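Local coordinates for protein alanine racemase, biosynthetic (Pseudomonas aeruginosa PAO1, PDB 6A2F) that belongs to the alanine racemase family, pairing an N-terminal TIM-barrel domain that carries a lysine-linked pyridoxal phosphate with a mostly beta C-terminal domain, at residues A[232-243]-A[315-326]. Numbering follows the deposited sequence.
Sequences PAMSLGAQLISL and ARVGDPVELWGA
Ala238 and Val321 bond reciprocally through their backbones, N of Ala238 to O of Val321 and N of Val321 to O of Ala238, both at 2.7 Å, at the middle of an antiparallel ladder in the beta-rich C-terminal domain of this alanine racemase. Toward 315-319 the ladder runs on from Leu240 N to Asp319 O and from Gly318 N to Leu240 O. Residues 316-319 form a type II turn, braced by Arg316 N, which meets Asp319 OD2 from above the carboxylate plane at 2.9 Å. At the other end a beta bulge shifts the register by one residue between Gly237 and Leu236, whose N and O bond to Trp324 O and Leu323 N. Alongside the bulge, a water accepts from Ala326 N, donates to Glu322 OE2 and hydrogen-bonds Ser235 OG at 2.7 Å; Glu322 OE1 is held separately by the backbone N of Gly327 and Leu328.

Apolar packing gathers beside these bonds. With CG anti to the carbonyl carbon (chi1 -68°), the Leu240 side chain reaches toward 315-326 and sets CD1 3.4 Å from Arg316 O and CD2 4.0 Å from Val321 CG2. Val317 sets CG2 against Leu243 CB. Leu236 CD2 makes a CH-pi contact over one face of the six-membered ring of Trp324, 3.8 Å from the centroid. Leu344 and Leu345 of helix 341-346 touch the Trp324 side chain too, while at the ring edge Trp324 NE1 donates a weak hydrogen bond to Met234 SD at 3.5 Å.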
ATOM      1  N   PRO A 232      14.920  14.863  -2.944  1.00 15.45           N
ATOM      2  CA  PRO A 232      14.097  13.711  -2.551  1.00 15.02           C
ATOM      3  C   PRO A 232      14.117  13.474  -1.046  1.00 14.60           C
ATOM      4  O   PRO A 232      15.182  13.460  -0.433  1.00 14.87           O
ATOM      5  CB  PRO A 232      14.738  12.531  -3.299  1.00 15.08           C
ATOM      6  CG  PRO A 232      16.114  12.987  -3.645  1.00 15.36           C
ATOM      7  CD  PRO A 232      16.026  14.473  -3.839  1.00 15.44           C
ATOM      8  N   ALA A 233      12.938  13.303  -0.461  1.00 14.14           N
ATOM      9  CA  ALA A 233      12.818  13.145   0.984  1.00 13.61           C
ATOM     10  C   ALA A 233      13.010  11.699   1.429  1.00 13.23           C
ATOM     11  O   ALA A 233      13.673  11.452   2.438  1.00 13.19           O
ATOM     12  CB  ALA A 233      11.482  13.686   1.473  1.00 13.51           C
ATOM     13  N   MET A 234      12.444  10.754   0.678  1.00 12.76           N
ATOM     14  CA  MET A 234      12.454   9.349   1.080  1.00 12.62           C
ATOM     15  C   MET A 234      13.474   8.514   0.316  1.00 12.63           C
ATOM     16  O   MET A 234      13.558   8.577  -0.910  1.00 12.66           O
ATOM     17  CB  MET A 234      11.065   8.713   0.943  1.00 12.43           C
ATOM     18  CG  MET A 234      10.944   7.373   1.663  1.00 12.39           C
ATOM     19  SD  MET A 234       9.561   6.328   1.149  1.00 12.29           S
ATOM     20  CE  MET A 234       8.178   7.206   1.874  1.00 12.28           C
ATOM     21  N   SER A 235      14.236   7.724   1.065  1.00 12.62           N
ATOM     22  CA  SER A 235      15.138   6.745   0.490  1.00 12.71           C
ATOM     23  C   SER A 235      14.739   5.365   1.000  1.00 12.76           C
ATOM     24  O   SER A 235      14.865   5.077   2.190  1.00 12.73           O
ATOM     25  CB  SER A 235      16.585   7.073   0.861  1.00 12.63           C
ATOM     26  OG  SER A 235      17.477   6.574  -0.113  1.00 12.68           O
ATOM     27  N   LEU A 236      14.222   4.528   0.105  1.00 12.93           N
ATOM     28  CA  LEU A 236      13.851   3.163   0.465  1.00 13.05           C
ATOM     29  C   LEU A 236      15.001   2.225   0.116  1.00 13.28           C
ATOM     30  O   LEU A 236      15.288   1.984  -1.059  1.00 13.42           O
ATOM     31  CB  LEU A 236      12.545   2.741  -0.224  1.00 12.87           C
ATOM     32  CG  LEU A 236      11.927   1.391   0.173  1.00 12.82           C
ATOM     33  CD1 LEU A 236      11.516   1.375   1.639  1.00 12.75           C
ATOM     34  CD2 LEU A 236      10.743   1.035  -0.718  1.00 12.57           C
ATOM     35  N   GLY A 237      15.672   1.723   1.149  1.00 13.56           N
ATOM     36  CA  GLY A 237      16.838   0.864   0.972  1.00 13.89           C
ATOM     37  C   GLY A 237      16.611  -0.551   1.470  1.00 14.31           C
ATOM     38  O   GLY A 237      16.030  -0.759   2.538  1.00 14.24           O
ATOM     39  N   ALA A 238      17.065  -1.523   0.682  1.00 14.57           N
ATOM     40  CA  ALA A 238      17.027  -2.924   1.073  1.00 14.94           C
ATOM     41  C   ALA A 238      18.383  -3.590   0.828  1.00 15.21           C
ATOM     42  O   ALA A 238      19.400  -2.906   0.685  1.00 14.92           O
ATOM     43  CB  ALA A 238      15.917  -3.657   0.333  1.00 15.02           C
ATOM     44  N   GLN A 239      18.388  -4.921   0.785  1.00 15.43           N
ATOM     45  CA  GLN A 239      19.613  -5.683   0.577  1.00 15.75           C
ATOM     46  C   GLN A 239      19.399  -6.911  -0.287  1.00 15.94           C
ATOM     47  O   GLN A 239      18.293  -7.454  -0.353  1.00 16.01           O
ATOM     48  CB  GLN A 239      20.202  -6.131   1.916  1.00 15.86           C
ATOM     49  CG  GLN A 239      21.293  -5.226   2.465  1.00 15.85           C
ATOM     50  CD  GLN A 239      21.677  -5.587   3.886  1.00 15.84           C
ATOM     51  OE1 GLN A 239      21.858  -6.765   4.214  1.00 15.71           O
ATOM     52  NE2 GLN A 239      21.798  -4.573   4.742  1.00 15.62           N
ATOM     53  N   LEU A 240      20.473  -7.342  -0.943  1.00 16.14           N
ATOM     54  CA  LEU A 240      20.512  -8.651  -1.578  1.00 16.20           C
ATOM     55  C   LEU A 240      20.593  -9.704  -0.485  1.00 16.18           C
ATOM     56  O   LEU A 240      21.501  -9.671   0.345  1.00 16.10           O
ATOM     57  CB  LEU A 240      21.718  -8.769  -2.511  1.00 16.06           C
ATOM     58  CG  LEU A 240      21.769  -7.926  -3.785  1.00 16.00           C
ATOM     59  CD1 LEU A 240      23.076  -8.213  -4.504  1.00 16.12           C
ATOM     60  CD2 LEU A 240      20.579  -8.197  -4.697  1.00 15.89           C
ATOM     61  N   ILE A 241      19.625 -10.619  -0.483  1.00 16.56           N
ATOM     62  CA  ILE A 241      19.534 -11.684   0.523  1.00 17.15           C
ATOM     63  C   ILE A 241      19.796 -13.056  -0.104  1.00 17.95           C
ATOM     64  O   ILE A 241      19.902 -14.072   0.600  1.00 17.85           O
ATOM     65  CB  ILE A 241      18.176 -11.675   1.265  1.00 16.82           C
ATOM     66  CG1 ILE A 241      17.011 -11.923   0.290  1.00 16.91           C
ATOM     67  CG2 ILE A 241      18.000 -10.363   2.020  1.00 16.65           C
ATOM     68  CD1 ILE A 241      15.661 -12.135   0.950  1.00 16.78           C
ATOM     69  N   SER A 242      19.892 -13.071  -1.433  1.00 18.67           N
ATOM     70  CA  SER A 242      20.200 -14.284  -2.182  1.00 19.42           C
ATOM     71  C   SER A 242      20.781 -13.955  -3.550  1.00 20.15           C
ATOM     72  O   SER A 242      20.485 -12.906  -4.129  1.00 20.06           O
ATOM     73  CB  SER A 242      18.953 -15.155  -2.341  1.00 19.32           C
ATOM     74  OG  SER A 242      19.276 -16.381  -2.965  1.00 19.25           O
ATOM     75  N   LEU A 243      21.611 -14.864  -4.054  1.00 21.13           N
ATOM     76  CA  LEU A 243      22.211 -14.729  -5.372  1.00 22.00           C
ATOM     77  C   LEU A 243      22.316 -16.109  -6.018  1.00 22.86           C
ATOM     78  O   LEU A 243      22.796 -17.059  -5.392  1.00 22.85           O
ATOM     79  CB  LEU A 243      23.576 -14.055  -5.254  1.00 22.15           C
ATOM     80  CG  LEU A 243      24.324 -13.516  -6.478  1.00 22.48           C
ATOM     81  CD1 LEU A 243      23.401 -12.943  -7.544  1.00 22.80           C
ATOM     82  CD2 LEU A 243      25.311 -12.461  -6.008  1.00 22.24           C
ATOM     83  N   ALA A 315      28.613  -7.889  -7.567  1.00 31.09           N
ATOM     84  CA  ALA A 315      27.513  -7.843  -6.603  1.00 30.06           C
ATOM     85  C   ALA A 315      27.498  -9.096  -5.727  1.00 29.29           C
ATOM     86  O   ALA A 315      27.662 -10.210  -6.226  1.00 28.99           O
ATOM     87  CB  ALA A 315      26.183  -7.675  -7.322  1.00 29.95           C
ATOM     88  N   ARG A 316      27.314  -8.900  -4.422  1.00 28.81           N
ATOM     89  CA  ARG A 316      27.328  -9.990  -3.444  1.00 28.30           C
ATOM     90  C   ARG A 316      26.158  -9.884  -2.474  1.00 26.34           C
ATOM     91  O   ARG A 316      25.622  -8.794  -2.263  1.00 25.76           O
ATOM     92  CB  ARG A 316      28.650  -9.996  -2.660  1.00 30.51           C
ATOM     93  CG  ARG A 316      29.890 -10.281  -3.497  1.00 32.84           C
ATOM     94  CD  ARG A 316      30.005 -11.759  -3.845  1.00 35.79           C
ATOM     95  NE  ARG A 316      30.930 -12.465  -2.957  1.00 39.22           N
ATOM     96  CZ  ARG A 316      32.201 -12.738  -3.252  1.00 40.01           C
ATOM     97  NH1 ARG A 316      32.963 -13.381  -2.372  1.00 39.56           N
ATOM     98  NH2 ARG A 316      32.714 -12.373  -4.424  1.00 40.37           N
ATOM     99  N   VAL A 317      25.764 -11.018  -1.894  1.00 24.32           N
ATOM    100  CA  VAL A 317      24.755 -11.046  -0.832  1.00 23.02           C
ATOM    101  C   VAL A 317      25.171 -10.096   0.294  1.00 22.36           C
ATOM    102  O   VAL A 317      26.309 -10.150   0.773  1.00 22.50           O
ATOM    103  CB  VAL A 317      24.535 -12.476  -0.286  1.00 22.76           C
ATOM    104  CG1 VAL A 317      23.715 -12.458   1.002  1.00 22.71           C
ATOM    105  CG2 VAL A 317      23.855 -13.345  -1.335  1.00 22.67           C
ATOM    106  N   GLY A 318      24.251  -9.217   0.690  1.00 21.12           N
ATOM    107  CA  GLY A 318      24.519  -8.214   1.713  1.00 19.76           C
ATOM    108  C   GLY A 318      24.620  -6.802   1.164  1.00 19.14           C
ATOM    109  O   GLY A 318      24.525  -5.836   1.921  1.00 19.20           O
ATOM    110  N   ASP A 319      24.815  -6.681  -0.151  1.00 18.43           N
ATOM    111  CA  ASP A 319      24.943  -5.376  -0.816  1.00 17.64           C
ATOM    112  C   ASP A 319      23.662  -4.543  -0.715  1.00 17.11           C
ATOM    113  O   ASP A 319      22.560  -5.085  -0.809  1.00 16.92           O
ATOM    114  CB  ASP A 319      25.339  -5.552  -2.287  1.00 17.61           C
ATOM    115  CG  ASP A 319      26.818  -5.923  -2.471  1.00 17.63           C
ATOM    116  OD1 ASP A 319      27.555  -6.072  -1.469  1.00 17.19           O
ATOM    117  OD2 ASP A 319      27.240  -6.072  -3.642  1.00 17.46           O
ATOM    118  N   PRO A 320      23.804  -3.219  -0.515  1.00 16.67           N
ATOM    119  CA  PRO A 320      22.637  -2.344  -0.400  1.00 16.16           C
ATOM    120  C   PRO A 320      21.883  -2.210  -1.718  1.00 15.83           C
ATOM    121  O   PRO A 320      22.498  -2.139  -2.784  1.00 15.88           O
ATOM    122  CB  PRO A 320      23.245  -0.998   0.005  1.00 16.38           C
ATOM    123  CG  PRO A 320      24.652  -1.046  -0.493  1.00 16.56           C
ATOM    124  CD  PRO A 320      25.070  -2.479  -0.343  1.00 16.59           C
ATOM    125  N   VAL A 321      20.556  -2.187  -1.640  1.00 15.39           N
ATOM    126  CA  VAL A 321      19.715  -2.013  -2.817  1.00 14.92           C
ATOM    127  C   VAL A 321      18.829  -0.786  -2.629  1.00 14.55           C
ATOM    128  O   VAL A 321      18.006  -0.752  -1.714  1.00 14.64           O
ATOM    129  CB  VAL A 321      18.842  -3.264  -3.091  1.00 15.00           C
ATOM    130  CG1 VAL A 321      17.823  -2.994  -4.192  1.00 14.91           C
ATOM    131  CG2 VAL A 321      19.708  -4.457  -3.465  1.00 15.09           C
ATOM    132  N   GLU A 322      19.008   0.219  -3.483  1.00 14.11           N
ATOM    133  CA  GLU A 322      18.127   1.391  -3.472  1.00 13.84           C
ATOM    134  C   GLU A 322      16.922   1.183  -4.395  1.00 13.58           C
ATOM    135  O   GLU A 322      17.073   1.080  -5.617  1.00 13.31           O
ATOM    136  CB  GLU A 322      18.884   2.673  -3.847  1.00 13.68           C
ATOM    137  CG  GLU A 322      18.031   3.928  -3.726  1.00 13.82           C
ATOM    138  CD  GLU A 322      18.811   5.217  -3.918  1.00 13.98           C
ATOM    139  OE1 GLU A 322      18.322   6.102  -4.654  1.00 14.06           O
ATOM    140  OE2 GLU A 322      19.908   5.354  -3.336  1.00 14.11           O
ATOM    141  N   LEU A 323      15.731   1.104  -3.800  1.00 13.33           N
ATOM    142  CA  LEU A 323      14.494   0.995  -4.571  1.00 13.23           C
ATOM    143  C   LEU A 323      14.098   2.370  -5.094  1.00 13.04           C
ATOM    144  O   LEU A 323      13.606   2.495  -6.215  1.00 13.09           O
ATOM    145  CB  LEU A 323      13.355   0.379  -3.743  1.00 13.14           C
ATOM    146  CG  LEU A 323      13.324  -1.112  -3.366  1.00 13.12           C
ATOM    147  CD1 LEU A 323      13.779  -2.036  -4.491  1.00 13.11           C
ATOM    148  CD2 LEU A 323      14.112  -1.386  -2.094  1.00 13.13           C
ATOM    149  N   TRP A 324      14.292   3.387  -4.256  1.00 12.89           N
ATOM    150  CA  TRP A 324      14.239   4.793  -4.671  1.00 12.87           C
ATOM    151  C   TRP A 324      14.851   5.704  -3.618  1.00 12.93           C
ATOM    152  O   TRP A 324      14.951   5.325  -2.453  1.00 13.16           O
ATOM    153  CB  TRP A 324      12.818   5.249  -5.027  1.00 12.69           C
ATOM    154  CG  TRP A 324      11.775   5.108  -3.946  1.00 12.54           C
ATOM    155  CD1 TRP A 324      11.612   5.900  -2.839  1.00 12.38           C
ATOM    156  CD2 TRP A 324      10.719   4.142  -3.905  1.00 12.35           C
ATOM    157  NE1 TRP A 324      10.531   5.472  -2.104  1.00 12.20           N
ATOM    158  CE2 TRP A 324       9.964   4.395  -2.734  1.00 12.23           C
ATOM    159  CE3 TRP A 324      10.340   3.083  -4.742  1.00 12.31           C
ATOM    160  CZ2 TRP A 324       8.852   3.626  -2.378  1.00 12.20           C
ATOM    161  CZ3 TRP A 324       9.231   2.312  -4.383  1.00 12.40           C
ATOM    162  CH2 TRP A 324       8.500   2.593  -3.211  1.00 12.30           C
ATOM    163  N   GLY A 325      15.268   6.897  -4.041  1.00 13.05           N
ATOM    164  CA  GLY A 325      15.887   7.879  -3.149  1.00 12.89           C
ATOM    165  C   GLY A 325      16.662   8.957  -3.889  1.00 12.91           C
ATOM    166  O   GLY A 325      16.199   9.485  -4.906  1.00 12.77           O
ATOM    167  N   ALA A 326      17.847   9.281  -3.371  1.00 12.85           N
ATOM    168  CA  ALA A 326      18.699  10.312  -3.963  1.00 12.87           C
ATOM    169  C   ALA A 326      19.432   9.820  -5.220  1.00 12.87           C
ATOM    170  O   ALA A 326      19.817  10.625  -6.069  1.00 12.83           O
ATOM    171  CB  ALA A 326      19.685  10.848  -2.935  1.00 12.69           C
TER
HETATM  172  O   HOH W   1      19.413   7.878  -1.438  1.00  7.72           O